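Local coordinates for beta-glucosidase (Saccharopolyspora erythraea D, PDB 5M6G), which probably hydrolyses terminal, non-reducing beta-D-glucosyl residues to release beta-D-glucose, as a two-domain enzyme of glycosyl hydrolase family 3, at residues A[180-186]-A[195-201]; A[189-194]-A[503-509]; A[147-151]-A[581-585]; A[129-133]-A[143-147]; A[539-543]-A[558-562]. All coordinates share one frame; numbering follows the deposited sequence. Where two conformers were deposited one is given.

Contact 1 of 5, residues A[180-186]-A[195-201]; sequences PCVCVAR and ESFGEKS. With MG (magnesium ion), chain D.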
# COMPACT_ATOMS: atom_id res chain seq x y z
N PRO A 180 0.49 -6.04 -2.79
CA PRO A 180 0.29 -5.53 -1.42
C PRO A 180 1.54 -5.51 -0.52
O PRO A 180 2.44 -6.35 -0.69
CB PRO A 180 -0.72 -6.52 -0.84
CG PRO A 180 -0.32 -7.83 -1.48
CD PRO A 180 0.02 -7.43 -2.92
N CYS A 181 1.57 -4.58 0.43
CA CYS A 181 2.47 -4.73 1.57
C CYS A 181 2.02 -5.95 2.37
O CYS A 181 0.92 -5.95 2.94
CB CYS A 181 2.47 -3.48 2.47
SG CYS A 181 3.94 -3.27 3.61
N VAL A 182 2.85 -7.00 2.40
CA VAL A 182 2.63 -8.16 3.25
C VAL A 182 3.45 -8.05 4.53
O VAL A 182 3.59 -9.03 5.28
CB VAL A 182 2.92 -9.46 2.48
CG1 VAL A 182 2.07 -9.51 1.20
CG2 VAL A 182 4.41 -9.60 2.15
N CYS A 183 4.00 -6.87 4.79
CA CYS A 183 4.63 -6.51 6.05
C CYS A 183 3.76 -6.90 7.23
O CYS A 183 2.55 -6.67 7.24
CB CYS A 183 4.88 -4.99 6.06
SG CYS A 183 3.44 -3.89 5.53
N VAL A 184 4.39 -7.51 8.24
CA VAL A 184 3.75 -7.84 9.50
C VAL A 184 4.23 -6.81 10.52
O VAL A 184 5.36 -6.90 11.00
CB VAL A 184 4.08 -9.27 9.94
CG1 VAL A 184 3.44 -9.59 11.26
CG2 VAL A 184 3.63 -10.26 8.87
N ALA A 185 3.39 -5.83 10.83
CA ALA A 185 3.81 -4.70 11.65
C ALA A 185 3.77 -5.09 13.12
O ALA A 185 2.69 -5.32 13.68
CB ALA A 185 2.92 -3.49 11.38
N ARG A 186 4.95 -5.17 13.75
CA ARG A 186 5.07 -5.57 15.14
C ARG A 186 5.30 -4.40 16.10
O ARG A 186 5.29 -4.62 17.31
CB ARG A 186 6.23 -6.57 15.30
CG ARG A 186 6.19 -7.73 14.34
CD ARG A 186 5.19 -8.79 14.76
NE ARG A 186 5.61 -9.50 15.97
CZ ARG A 186 4.81 -10.33 16.64
NH1 ARG A 186 5.25 -10.96 17.73
NH2 ARG A 186 3.56 -10.53 16.22
N GLU A 195 -0.01 0.31 6.55
CA GLU A 195 0.11 -0.47 5.33
C GLU A 195 0.15 -1.97 5.60
O GLU A 195 0.22 -2.75 4.66
CB GLU A 195 1.36 -0.04 4.56
CG GLU A 195 1.36 1.45 4.27
CD GLU A 195 2.35 1.81 3.19
OE1 GLU A 195 2.22 1.30 2.06
OE2 GLU A 195 3.26 2.62 3.49
N SER A 196 0.10 -2.37 6.87
CA SER A 196 0.15 -3.78 7.25
C SER A 196 -1.25 -4.30 7.53
O SER A 196 -2.05 -3.64 8.19
CB SER A 196 1.04 -3.96 8.49
OG SER A 196 0.99 -5.28 9.01
N PHE A 197 -1.53 -5.51 7.04
CA PHE A 197 -2.80 -6.14 7.36
C PHE A 197 -2.91 -6.56 8.83
O PHE A 197 -4.02 -6.82 9.31
CB PHE A 197 -3.01 -7.36 6.48
CG PHE A 197 -3.25 -7.03 5.04
CD1 PHE A 197 -4.44 -6.44 4.65
CD2 PHE A 197 -2.29 -7.35 4.08
CE1 PHE A 197 -4.68 -6.15 3.29
CE2 PHE A 197 -2.52 -7.07 2.74
CZ PHE A 197 -3.72 -6.46 2.34
N GLY A 198 -1.82 -6.64 9.56
CA GLY A 198 -1.93 -6.98 10.96
C GLY A 198 -0.61 -7.44 11.52
O GLY A 198 0.36 -7.65 10.81
N GLU A 199 -0.60 -7.61 12.84
CA GLU A 199 0.62 -7.97 13.55
C GLU A 199 0.91 -9.46 13.52
O GLU A 199 2.01 -9.87 13.90
CB GLU A 199 0.53 -7.51 15.01
CG GLU A 199 -0.37 -8.39 15.86
CD GLU A 199 -0.56 -7.86 17.27
OE1 GLU A 199 -0.27 -6.67 17.50
OE2 GLU A 199 -1.02 -8.63 18.13
N LYS A 200 -0.05 -10.29 13.10
CA LYS A 200 0.13 -11.73 13.08
C LYS A 200 0.32 -12.20 11.65
O LYS A 200 -0.39 -11.76 10.74
CB LYS A 200 -1.06 -12.46 13.71
CG LYS A 200 -1.23 -12.14 15.18
CD LYS A 200 -2.44 -12.84 15.76
CE LYS A 200 -2.21 -14.33 15.91
NZ LYS A 200 -1.72 -14.63 17.27
N SER A 201 1.28 -13.11 11.46
CA SER A 201 1.53 -13.64 10.12
C SER A 201 0.26 -14.20 9.48
O SER A 201 0.11 -14.13 8.26
CB SER A 201 2.61 -14.72 10.17
OG SER A 201 2.14 -15.83 10.91
MG MG D . 1.42 -5.33 17.66
O HOH W 1 0.45 -6.80 5.53
O HOH W 2 2.00 -4.18 15.87
O HOH W 3 0.21 -3.52 18.35
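Ser-196 puts its hydroxyl between Cys-183 and Ala-185, where three bonds grip the one oxygen. OG donates to Cys-183 O, 2.7 Å away, coming in from above the carbonyl plane and not on a lone pair. It accepts from Ala-185 N at 3.1 Å from OG. With OG anti to the Ser-196 backbone N (chi1 172°), the hydroxyl also accepts from Gly-198 N, two residues on, which makes an ST turn. Cys-183 O has a second donor, a water that also donates to Cys-181 O and accepts from Phe-197 N. Both segments belong to the long loop between strand 176-177 and helix 201-206 of the N-terminal, TIM-barrel-clan domain, and a disulfide links two of its residues, Cys-181 and Cys-183. The disulfide borders Glu-195 O, with Cys-181 CB 3.2 Å from that oxygen, whose hydrogen bond comes from Asn-146 ND2. Farther on, Arg-186 bends at chi2 and chi3 so that NH2 donates to Glu-199 O at 2.9 Å; the acceptor lies in the guanidinium plane, while NH2 stands above the carbonyl plane. The Glu-199 carboxylate is occupied at both ends: OE1 binds a magnesium ion at 2.2 Å, together with Ile-596 O, Asn-597 OD1 and two waters, and OE2 accepts from Thr-586 OG1 and Asp-598 N. One of those waters also lies within hydrogen-bonding distance of Ala-185 O and probably donates to it.

Contact 2 of 5, residues A[189-194]-A[503-509]; sequences RWGRTY and YAEFEGD. With MG (magnesium ion), chain C; SOR (sorbitol), chain L.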
# COMPACT_ATOMS: atom_id res chain seq x y z
N ARG A 189 4.92 2.16 16.50
CA ARG A 189 5.63 3.40 16.23
C ARG A 189 5.96 3.57 14.75
O ARG A 189 6.24 4.69 14.31
CB ARG A 189 6.90 3.46 17.06
CG ARG A 189 6.62 3.73 18.53
CD ARG A 189 7.87 3.63 19.35
NE ARG A 189 8.24 2.24 19.57
CZ ARG A 189 9.17 1.84 20.44
NH1 ARG A 189 9.81 2.73 21.18
NH2 ARG A 189 9.45 0.55 20.57
N TRP A 190 5.96 2.47 14.00
CA TRP A 190 6.33 2.48 12.59
C TRP A 190 5.36 3.32 11.76
O TRP A 190 4.15 3.17 11.87
CB TRP A 190 6.35 1.05 12.06
CG TRP A 190 6.98 0.89 10.71
CD1 TRP A 190 7.97 1.65 10.16
CD2 TRP A 190 6.67 -0.13 9.75
NE1 TRP A 190 8.31 1.16 8.91
CE2 TRP A 190 7.53 0.07 8.64
CE3 TRP A 190 5.77 -1.20 9.73
CZ2 TRP A 190 7.50 -0.76 7.51
CZ3 TRP A 190 5.74 -2.02 8.59
CH2 TRP A 190 6.60 -1.80 7.51
N GLY A 191 5.92 4.18 10.91
CA GLY A 191 5.10 5.00 10.04
C GLY A 191 4.36 4.24 8.96
O GLY A 191 3.53 4.84 8.26
N ARG A 192 4.63 2.94 8.79
CA ARG A 192 3.91 2.15 7.80
C ARG A 192 3.02 1.09 8.45
O ARG A 192 2.57 0.16 7.77
CB ARG A 192 4.90 1.49 6.82
CG ARG A 192 6.00 2.43 6.39
CD ARG A 192 6.74 1.91 5.16
NE ARG A 192 5.93 2.01 3.95
CZ ARG A 192 6.43 1.91 2.72
NH1 ARG A 192 7.73 1.70 2.54
NH2 ARG A 192 5.63 2.02 1.65
N THR A 193 2.75 1.23 9.75
CA THR A 193 1.85 0.29 10.42
C THR A 193 0.52 0.17 9.67
O THR A 193 -0.05 -0.92 9.58
CB THR A 193 1.62 0.73 11.87
OG1 THR A 193 2.87 0.66 12.58
CG2 THR A 193 0.60 -0.18 12.56
N TYR A 194 0.03 1.28 9.11
CA TYR A 194 -1.27 1.23 8.44
C TYR A 194 -1.20 0.49 7.11
O TYR A 194 -2.24 0.08 6.59
CB TYR A 194 -1.83 2.63 8.21
CG TYR A 194 -1.13 3.50 7.16
CD1 TYR A 194 -1.41 3.38 5.80
CD2 TYR A 194 -0.24 4.49 7.55
CE1 TYR A 194 -0.79 4.21 4.86
CE2 TYR A 194 0.38 5.30 6.63
CZ TYR A 194 0.10 5.16 5.29
OH TYR A 194 0.73 6.00 4.39
N TYR A 503 0.35 10.62 6.63
CA TYR A 503 1.80 10.45 6.58
C TYR A 503 2.12 9.19 5.79
O TYR A 503 1.25 8.35 5.54
CB TYR A 503 2.40 10.36 7.99
CG TYR A 503 1.72 9.30 8.82
CD1 TYR A 503 2.08 7.96 8.72
CD2 TYR A 503 0.69 9.64 9.70
CE1 TYR A 503 1.45 6.99 9.47
CE2 TYR A 503 0.05 8.68 10.46
CZ TYR A 503 0.44 7.35 10.34
OH TYR A 503 -0.20 6.39 11.08
N ALA A 504 3.39 9.03 5.44
CA ALA A 504 3.85 7.80 4.80
C ALA A 504 5.32 7.58 5.14
O ALA A 504 6.09 8.53 5.26
CB ALA A 504 3.69 7.84 3.27
N GLU A 505 5.68 6.31 5.28
CA GLU A 505 7.07 5.84 5.49
C GLU A 505 7.64 6.53 6.73
O GLU A 505 6.91 6.73 7.72
CB GLU A 505 7.89 6.03 4.22
CG GLU A 505 7.22 5.50 2.96
CD GLU A 505 8.14 5.52 1.74
OE1 GLU A 505 9.35 5.26 1.91
OE2 GLU A 505 7.66 5.81 0.63
N PHE A 506 8.92 6.93 6.69
CA PHE A 506 9.62 7.39 7.89
C PHE A 506 9.01 8.65 8.47
O PHE A 506 9.15 8.91 9.67
CB PHE A 506 11.11 7.60 7.56
CG PHE A 506 11.34 8.47 6.35
CD1 PHE A 506 11.37 7.92 5.08
CD2 PHE A 506 11.50 9.84 6.49
CE1 PHE A 506 11.57 8.72 3.96
CE2 PHE A 506 11.71 10.65 5.38
CZ PHE A 506 11.74 10.09 4.12
N GLU A 507 8.34 9.47 7.65
CA GLU A 507 7.70 10.67 8.19
C GLU A 507 6.63 10.33 9.22
O GLU A 507 6.25 11.19 10.03
CB GLU A 507 7.08 11.51 7.06
CG GLU A 507 8.08 12.00 6.05
CD GLU A 507 8.89 13.18 6.55
OE1 GLU A 507 8.78 13.53 7.74
OE2 GLU A 507 9.66 13.76 5.75
N GLY A 508 6.14 9.09 9.23
CA GLY A 508 5.15 8.67 10.19
C GLY A 508 5.67 7.93 11.40
O GLY A 508 4.87 7.49 12.22
N ASP A 509 6.98 7.74 11.52
CA ASP A 509 7.51 7.14 12.74
C ASP A 509 7.20 8.04 13.93
O ASP A 509 7.29 9.27 13.84
CB ASP A 509 9.03 6.93 12.63
CG ASP A 509 9.40 5.87 11.60
OD1 ASP A 509 8.50 5.17 11.09
OD2 ASP A 509 10.61 5.73 11.33
MG MG C . 12.44 6.74 11.71
C1 SOR L . 7.49 1.27 -1.28
C2 SOR L . 7.02 2.09 -2.47
C3 SOR L . 8.08 3.15 -2.78
C4 SOR L . 7.53 4.22 -3.71
C5 SOR L . 8.28 5.55 -3.62
C6 SOR L . 7.44 6.63 -4.30
O1 SOR L . 6.39 0.67 -0.64
O2 SOR L . 6.84 1.25 -3.60
O3 SOR L . 9.18 2.52 -3.38
O4 SOR L . 7.56 3.75 -5.05
O5 SOR L . 8.55 5.91 -2.27
O6 SOR L . 7.87 7.91 -3.91
O HOH W 4 1.26 3.89 10.89
O HOH W 5 3.53 4.65 5.30
O HOH W 6 9.60 2.34 0.56
O HOH W 7 11.59 8.45 11.02
O HOH W 8 13.02 6.11 9.80
O HOH W 9 12.11 7.46 13.64
O HOH W 10 14.19 7.96 11.80
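Arg-192 and Glu-505 lie side by side and point the same way toward the bound sorbitol. Arg-192 NH2 donates to sorbitol O1 at 2.8 Å, the hydroxyl lying at the guanidinium edge, while Glu-505 OE2 takes a weak bond from sorbitol O5. Guanidinium and carboxylate are stacked, their planes 11° apart, with Glu-505 CG over the centre of the guanidinium, 3.7 Å from Arg-192 CZ. The salt bridge is long, Arg-192 NH1 to Glu-505 OE1 4.0 Å, the oxygen well out of the guanidinium plane, so no N-H points at it. Second partners fix both groups: Glu-195 pairs with Arg-192 NE, and Trp-452 NE1 donates to Glu-505 OE2. Replacing Arg-192 by an alanine is likely to leave sorbitol O1 without this donor and both Glu-505 and Glu-195 without their charged neighbour. Behind this shell, Gly-191 N donates to Asp-509 OD1 at 2.8 Å, while Asp-509 OD2 binds a magnesium ion at 2.1 Å, shared with Asp-243. A CB on Gly-191 would clash with Glu-505 O and Gly-508 C. Tyr-194 OH donates to Tyr-503 O at 2.7 Å, in the carbonyl plane, and its ring edge is turned to the face of the Tyr-503 ring, offset, planes at 69°. The contact joins the two domains: 189-194 lies between strand 176-177 and helix 201-206, and 503-509 between strand 493-499 and helix 518-528.

Contact 3 of 5, residues A[147-151]-A[581-585]; sequences IGLGA and GKLPM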
# COMPACT_ATOMS: atom_id res chain seq x y z
N ILE A 147 -4.52 -1.81 7.17
CA ILE A 147 -4.79 -2.15 8.56
C ILE A 147 -6.30 -2.33 8.77
O ILE A 147 -6.74 -3.32 9.38
CB ILE A 147 -4.17 -1.12 9.53
CG1 ILE A 147 -4.42 -1.52 10.99
CG2 ILE A 147 -4.72 0.30 9.28
CD1 ILE A 147 -3.72 -0.64 12.00
N GLY A 148 -7.11 -1.42 8.22
CA GLY A 148 -8.56 -1.60 8.29
C GLY A 148 -9.04 -2.81 7.52
O GLY A 148 -9.95 -3.52 7.97
N LEU A 149 -8.44 -3.07 6.35
CA LEU A 149 -8.77 -4.29 5.62
C LEU A 149 -8.46 -5.53 6.45
O LEU A 149 -9.23 -6.50 6.44
CB LEU A 149 -8.01 -4.33 4.29
CG LEU A 149 -8.38 -3.19 3.32
CD1 LEU A 149 -7.71 -3.40 1.93
CD2 LEU A 149 -9.92 -3.02 3.16
N GLY A 150 -7.35 -5.53 7.19
CA GLY A 150 -7.06 -6.65 8.08
C GLY A 150 -8.12 -6.78 9.16
O GLY A 150 -8.51 -7.89 9.53
N ALA A 151 -8.60 -5.64 9.66
CA ALA A 151 -9.66 -5.65 10.67
C ALA A 151 -10.95 -6.27 10.15
O ALA A 151 -11.73 -6.79 10.95
CB ALA A 151 -9.92 -4.22 11.16
N GLY A 581 -15.85 -5.85 12.48
CA GLY A 581 -14.40 -5.80 12.51
C GLY A 581 -13.83 -6.25 13.85
O GLY A 581 -14.44 -6.10 14.91
N LYS A 582 -12.62 -6.82 13.79
CA LYS A 582 -11.86 -7.21 14.97
C LYS A 582 -10.47 -6.59 14.88
O LYS A 582 -9.96 -6.33 13.78
CB LYS A 582 -11.73 -8.74 15.09
CG LYS A 582 -13.03 -9.50 14.95
CD LYS A 582 -13.98 -9.20 16.10
CE LYS A 582 -15.25 -10.04 16.02
NZ LYS A 582 -16.09 -9.93 17.25
N LEU A 583 -9.86 -6.34 16.04
CA LEU A 583 -8.55 -5.72 16.07
C LEU A 583 -7.50 -6.56 15.35
O LEU A 583 -7.30 -7.73 15.72
CB LEU A 583 -8.10 -5.47 17.50
CG LEU A 583 -8.72 -4.27 18.21
CD1 LEU A 583 -7.95 -3.98 19.51
CD2 LEU A 583 -8.74 -3.04 17.32
N PRO A 584 -6.81 -6.01 14.36
CA PRO A 584 -5.67 -6.71 13.74
C PRO A 584 -4.34 -6.45 14.42
O PRO A 584 -3.35 -7.13 14.10
CB PRO A 584 -5.67 -6.13 12.32
CG PRO A 584 -6.13 -4.70 12.53
CD PRO A 584 -7.19 -4.79 13.61
N MET A 585 -4.27 -5.46 15.31
CA MET A 585 -3.11 -5.21 16.16
C MET A 585 -3.57 -5.19 17.61
O MET A 585 -4.70 -4.79 17.90
CB MET A 585 -2.41 -3.86 15.85
CG MET A 585 -1.46 -3.82 14.63
SD MET A 585 -2.35 -4.03 13.08
CE MET A 585 -1.16 -3.54 11.82
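Ala-151 and Ile-147, one turn apart on helix 146-152, receive the ring of Pro-584 between them. Its CD rests on the methyl of Ala-151, 3.7 Å from CB, and its CG lies 3.9 Å from Ile-147 CG1 and 3.5 Å from Ile-147 O, which accepts the helical bond from Ala-151 N. Ala-151 also supplies the polar link: its O accepts from Lys-582 N at 3.0 Å, in the carbonyl plane and on a lone pair, N-H angle 162°. Ile-147 holds CG1 anti to its N (chi1 -178°) and the chain continues extended, bringing CD1 to the thioether of Met-585, 3.8 Å from SD. Met-585 bends at chi2 (67°), laying SD and CE against CG1 and CD1 of Ile-147. Replacement of Ile-147 by an alanine would probably open a gap beside Pro-584 and set the Met-585 thioether free to turn. Trp-560 of strand 555-560 also touches Ile-147, Ala-151 and Pro-584, and Pro-584 is tied by its backbone to Glu-199. Helix 146-152 belongs to the N-terminal barrel-type domain and 581-585 to the C-terminal domain, making this a mainly apolar joint, with one backbone hydrogen bond, in the two-domain architecture of family 3 glycosyl hydrolases.

Contact 4 of 5, residues A[129-133]-A[143-147]; sequences DAVHG and YPHNI. With SOR (sorbitol), chain L.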
# COMPACT_ATOMS: atom_id res chain seq x y z
N ASP A 129 2.52 2.90 -7.29
CA ASP A 129 1.93 2.51 -6.00
C ASP A 129 0.42 2.65 -6.11
O ASP A 129 -0.13 3.75 -5.98
CB ASP A 129 2.46 3.37 -4.86
CG ASP A 129 3.94 3.18 -4.62
OD1 ASP A 129 4.33 2.16 -4.00
OD2 ASP A 129 4.72 4.06 -5.05
N ALA A 130 -0.27 1.55 -6.39
CA ALA A 130 -1.72 1.48 -6.27
C ALA A 130 -1.98 0.60 -5.05
O ALA A 130 -2.26 -0.59 -5.18
CB ALA A 130 -2.38 0.93 -7.55
N VAL A 131 -1.87 1.21 -3.86
CA VAL A 131 -1.86 0.46 -2.60
C VAL A 131 -3.17 0.53 -1.82
O VAL A 131 -3.33 -0.21 -0.83
CB VAL A 131 -0.69 0.93 -1.70
CG1 VAL A 131 0.63 0.66 -2.38
CG2 VAL A 131 -0.83 2.42 -1.38
N HIS A 132 -4.11 1.41 -2.20
CA HIS A 132 -5.47 1.32 -1.66
C HIS A 132 -6.38 1.94 -2.73
O HIS A 132 -7.03 2.97 -2.55
CB HIS A 132 -5.64 1.95 -0.28
CG HIS A 132 -5.31 3.42 -0.19
ND1 HIS A 132 -6.01 4.28 0.65
CD2 HIS A 132 -4.35 4.16 -0.77
CE1 HIS A 132 -5.48 5.49 0.57
NE2 HIS A 132 -4.48 5.45 -0.29
N GLY A 133 -6.45 1.25 -3.86
CA GLY A 133 -6.95 1.83 -5.09
C GLY A 133 -5.81 2.41 -5.90
O GLY A 133 -4.63 2.35 -5.52
N TYR A 143 -9.71 3.00 -1.38
CA TYR A 143 -10.12 1.94 -0.48
C TYR A 143 -9.49 2.14 0.89
O TYR A 143 -8.52 2.89 1.04
CB TYR A 143 -9.71 0.57 -1.08
CG TYR A 143 -10.47 0.28 -2.36
CD1 TYR A 143 -11.77 -0.23 -2.32
CD2 TYR A 143 -9.91 0.57 -3.59
CE1 TYR A 143 -12.48 -0.46 -3.50
CE2 TYR A 143 -10.61 0.33 -4.77
CZ TYR A 143 -11.89 -0.18 -4.72
OH TYR A 143 -12.58 -0.41 -5.89
N PRO A 144 -10.05 1.52 1.93
CA PRO A 144 -9.39 1.56 3.24
C PRO A 144 -7.96 1.06 3.14
O PRO A 144 -7.65 0.16 2.35
CB PRO A 144 -10.25 0.62 4.10
CG PRO A 144 -11.62 0.69 3.47
CD PRO A 144 -11.33 0.79 1.98
N HIS A 145 -7.07 1.67 3.92
CA HIS A 145 -5.72 1.14 3.97
C HIS A 145 -5.72 -0.25 4.60
O HIS A 145 -6.70 -0.71 5.22
CB HIS A 145 -4.80 2.09 4.74
CG HIS A 145 -4.17 3.15 3.89
ND1 HIS A 145 -3.35 2.86 2.81
CD2 HIS A 145 -4.24 4.50 3.95
CE1 HIS A 145 -2.93 3.98 2.26
NE2 HIS A 145 -3.46 5.00 2.93
N ASN A 146 -4.58 -0.93 4.44
CA ASN A 146 -4.48 -2.36 4.76
C ASN A 146 -4.87 -2.67 6.21
O ASN A 146 -5.49 -3.71 6.47
CB ASN A 146 -3.05 -2.85 4.49
CG ASN A 146 -2.81 -3.11 3.02
OD1 ASN A 146 -3.74 -3.08 2.22
ND2 ASN A 146 -1.56 -3.40 2.65
N ILE A 147 -4.52 -1.81 7.17
CA ILE A 147 -4.79 -2.15 8.56
C ILE A 147 -6.30 -2.33 8.77
O ILE A 147 -6.74 -3.32 9.38
CB ILE A 147 -4.17 -1.12 9.53
CG1 ILE A 147 -4.42 -1.52 10.99
CG2 ILE A 147 -4.72 0.30 9.28
CD1 ILE A 147 -3.72 -0.64 12.00
C1 SOR L . 7.49 1.27 -1.28
C2 SOR L . 7.02 2.09 -2.47
C3 SOR L . 8.08 3.15 -2.78
C4 SOR L . 7.53 4.22 -3.71
C5 SOR L . 8.28 5.55 -3.62
C6 SOR L . 7.44 6.63 -4.30
O1 SOR L . 6.39 0.67 -0.64
O2 SOR L . 6.84 1.25 -3.60
O3 SOR L . 9.18 2.52 -3.38
O4 SOR L . 7.56 3.75 -5.05
O5 SOR L . 8.55 5.91 -2.27
O6 SOR L . 7.87 7.91 -3.91
O HOH W 11 -2.81 0.12 2.23
O HOH W 12 -2.93 -2.91 -0.48
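A face-to-face stack of two histidines, His-132 on His-145, is the main feature of a buried contact within the connection from strand 125-128 to helix 146-152. The ring centroids are 3.6 Å apart and the planes 18° from parallel. CE1 of His-145 stands over the centre of the His-132 ring, and ND1 of His-132 over the centre of the other. His-132 CG takes the crowded position between N and carbonyl carbon (chi1 60°), which sets ND1 within bonding distance of Tyr-143 O. There ND1 donates to Tyr-143 O at 2.9 Å, nearly along the C=O axis. The backbones close the pair in the reverse sense, Tyr-143 N donating to His-132 O at 2.9 Å from well above the carbonyl plane. Both NE2 atoms have partners outside the segments: NE2 of His-132 bonds Trp-448 O and NE2 of His-145 bonds Gly-447 O, carbonyls of a loop that also brings Trp-448 to the sorbitol pocket. The connection belongs to the N-terminal domain of the TIM-barrel clan, in which active sites lie at the carboxyl ends of the strands. Asp-129, just beyond strand 125-128, accordingly grips sorbitol with both oxygens, OD1 accepting from O2 at 2.7 Å and OD2 from O4 at 2.9 Å. Gly-133 N and His-132 C lie at the edge of the Tyr-143 ring, with Gly-133 N 3.5 Å from CD2. A water accepts from Asn-146 N, at the start of the helix, and donates to Val-131 O; it lies 2.9 Å from His-145 ND1.

Contact 5 of 5, residues A[539-543]-A[558-562]; sequences VSGRP and ASWLP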
# COMPACT_ATOMS: atom_id res chain seq x y z
N VAL A 539 -9.76 8.10 13.62
CA VAL A 539 -9.26 7.98 12.25
C VAL A 539 -7.75 7.99 12.38
O VAL A 539 -7.15 9.04 12.66
CB VAL A 539 -9.78 9.10 11.35
CG1 VAL A 539 -9.06 9.09 9.98
CG2 VAL A 539 -11.26 8.95 11.14
N SER A 540 -7.12 6.83 12.19
CA SER A 540 -5.70 6.70 12.48
C SER A 540 -5.14 5.52 11.72
O SER A 540 -5.88 4.62 11.31
CB SER A 540 -5.46 6.50 13.98
OG SER A 540 -6.01 5.26 14.41
N GLY A 541 -3.82 5.50 11.58
CA GLY A 541 -3.17 4.37 10.95
C GLY A 541 -2.75 3.24 11.87
O GLY A 541 -2.11 2.29 11.43
N ARG A 542 -3.14 3.29 13.14
CA ARG A 542 -2.59 2.38 14.14
C ARG A 542 -3.34 2.61 15.44
O ARG A 542 -4.03 3.63 15.58
CB ARG A 542 -1.11 2.66 14.34
CG ARG A 542 -0.84 4.14 14.60
CD ARG A 542 0.64 4.46 14.63
NE ARG A 542 0.88 5.76 14.02
CZ ARG A 542 2.08 6.22 13.66
NH1 ARG A 542 3.18 5.48 13.86
NH2 ARG A 542 2.17 7.41 13.09
N PRO A 543 -3.24 1.71 16.42
CA PRO A 543 -3.70 2.05 17.76
C PRO A 543 -3.06 3.35 18.23
O PRO A 543 -1.92 3.66 17.88
CB PRO A 543 -3.25 0.86 18.61
CG PRO A 543 -3.14 -0.28 17.62
CD PRO A 543 -2.64 0.36 16.35
N ALA A 558 -13.10 2.47 16.28
CA ALA A 558 -11.85 2.62 15.53
C ALA A 558 -12.16 2.51 14.04
O ALA A 558 -12.66 1.48 13.59
CB ALA A 558 -10.82 1.56 15.94
N SER A 559 -11.86 3.57 13.29
CA SER A 559 -12.20 3.62 11.88
C SER A 559 -11.01 3.45 10.95
O SER A 559 -11.21 3.26 9.75
CB SER A 559 -12.91 4.95 11.54
OG SER A 559 -14.18 5.01 12.17
N TRP A 560 -9.79 3.51 11.48
CA TRP A 560 -8.54 3.33 10.71
C TRP A 560 -8.47 4.46 9.66
O TRP A 560 -8.70 5.63 10.02
CB TRP A 560 -8.45 1.92 10.15
CG TRP A 560 -8.81 0.89 11.16
CD1 TRP A 560 -9.90 0.08 11.15
CD2 TRP A 560 -8.11 0.60 12.38
NE1 TRP A 560 -9.91 -0.72 12.27
CE2 TRP A 560 -8.82 -0.42 13.04
CE3 TRP A 560 -6.93 1.09 12.96
CZ2 TRP A 560 -8.39 -0.97 14.26
CZ3 TRP A 560 -6.51 0.56 14.18
CH2 TRP A 560 -7.24 -0.47 14.81
N LEU A 561 -8.13 4.17 8.40
CA LEU A 561 -8.05 5.16 7.33
C LEU A 561 -8.97 4.70 6.22
O LEU A 561 -8.53 4.01 5.28
CB LEU A 561 -6.62 5.34 6.83
CG LEU A 561 -5.62 5.71 7.93
CD1 LEU A 561 -4.17 5.54 7.44
CD2 LEU A 561 -5.89 7.12 8.43
N PRO A 562 -10.26 5.04 6.29
CA PRO A 562 -11.27 4.34 5.47
C PRO A 562 -11.28 4.69 4.00
O PRO A 562 -11.87 3.95 3.22
CB PRO A 562 -12.60 4.73 6.14
CG PRO A 562 -12.31 6.00 6.86
CD PRO A 562 -10.87 5.92 7.31
O HOH W 13 -8.41 3.79 14.17
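Ser-540 N donates to Trp-560 O at 2.9 Å across the ends of two parallel neighbours, strands 534-539 and 555-560, the donor standing 46° above the carbonyl plane. They belong to the six-stranded mixed sheet of the C-terminal domain, and 539-543 is the end of strand 534-539 and the loop that follows it. The same Trp-560 O lies 3.3 Å from Val-539 CA in a CA-H...O contact. The side chains of Val-539 and Leu-561 cross obliquely, CG1 of the valine 4.0 Å from CD2 of the leucine. Leu-561 also packs along the loop: CG lies beside Ser-540 O and CD1 meets Gly-541 CA at 3.8 Å. The Trp-560 ring takes the loop at its edge, CZ3 standing 4.0 Å from Arg-542 C with that carbon in the ring plane, close to Pro-543. Ala-558 CB lies over one face of the indole, offset toward the rim. Arg-542 itself points away, its NE in a salt bridge with Glu-500 and NH2 donating to Gly-508 O, so the loop is fastened to the one after strand 493-499. Ser-540 has its own role in shaping the bend: OG donates to Arg-542 O at 2.8 Å. OG also accepts from a water, 2.8 Å away, whose oxygen in turn accepts from Trp-560 N at 3.0 Å.

Contacts 2 and 4 meet at the sorbitol pocket, their centres about 14 Å apart, and Tyr-194 packs on His-145, Tyr-194 CD1 3.4 Å from His-145 CG. Tyr-194 O also accepts, probably, from Ile-147 N at 3.0 Å, tying contact 2 to the residue that contacts 3 and 4 share. Contacts 3 and 5 lie closest, centres about 9 Å apart, and Trp-560 packs on helix 146-152; contact 4 meets contact 5 where His-145 N probably donates to Leu-561 O at 3.1 Å. Contact 1 joins contact 3 through a probable bond from Glu-199 N to Pro-584 O at 3.1 Å. Contacts 2 and 3 bridge the domains; contacts 1 and 4 are N-terminal, contact 5 C-terminal.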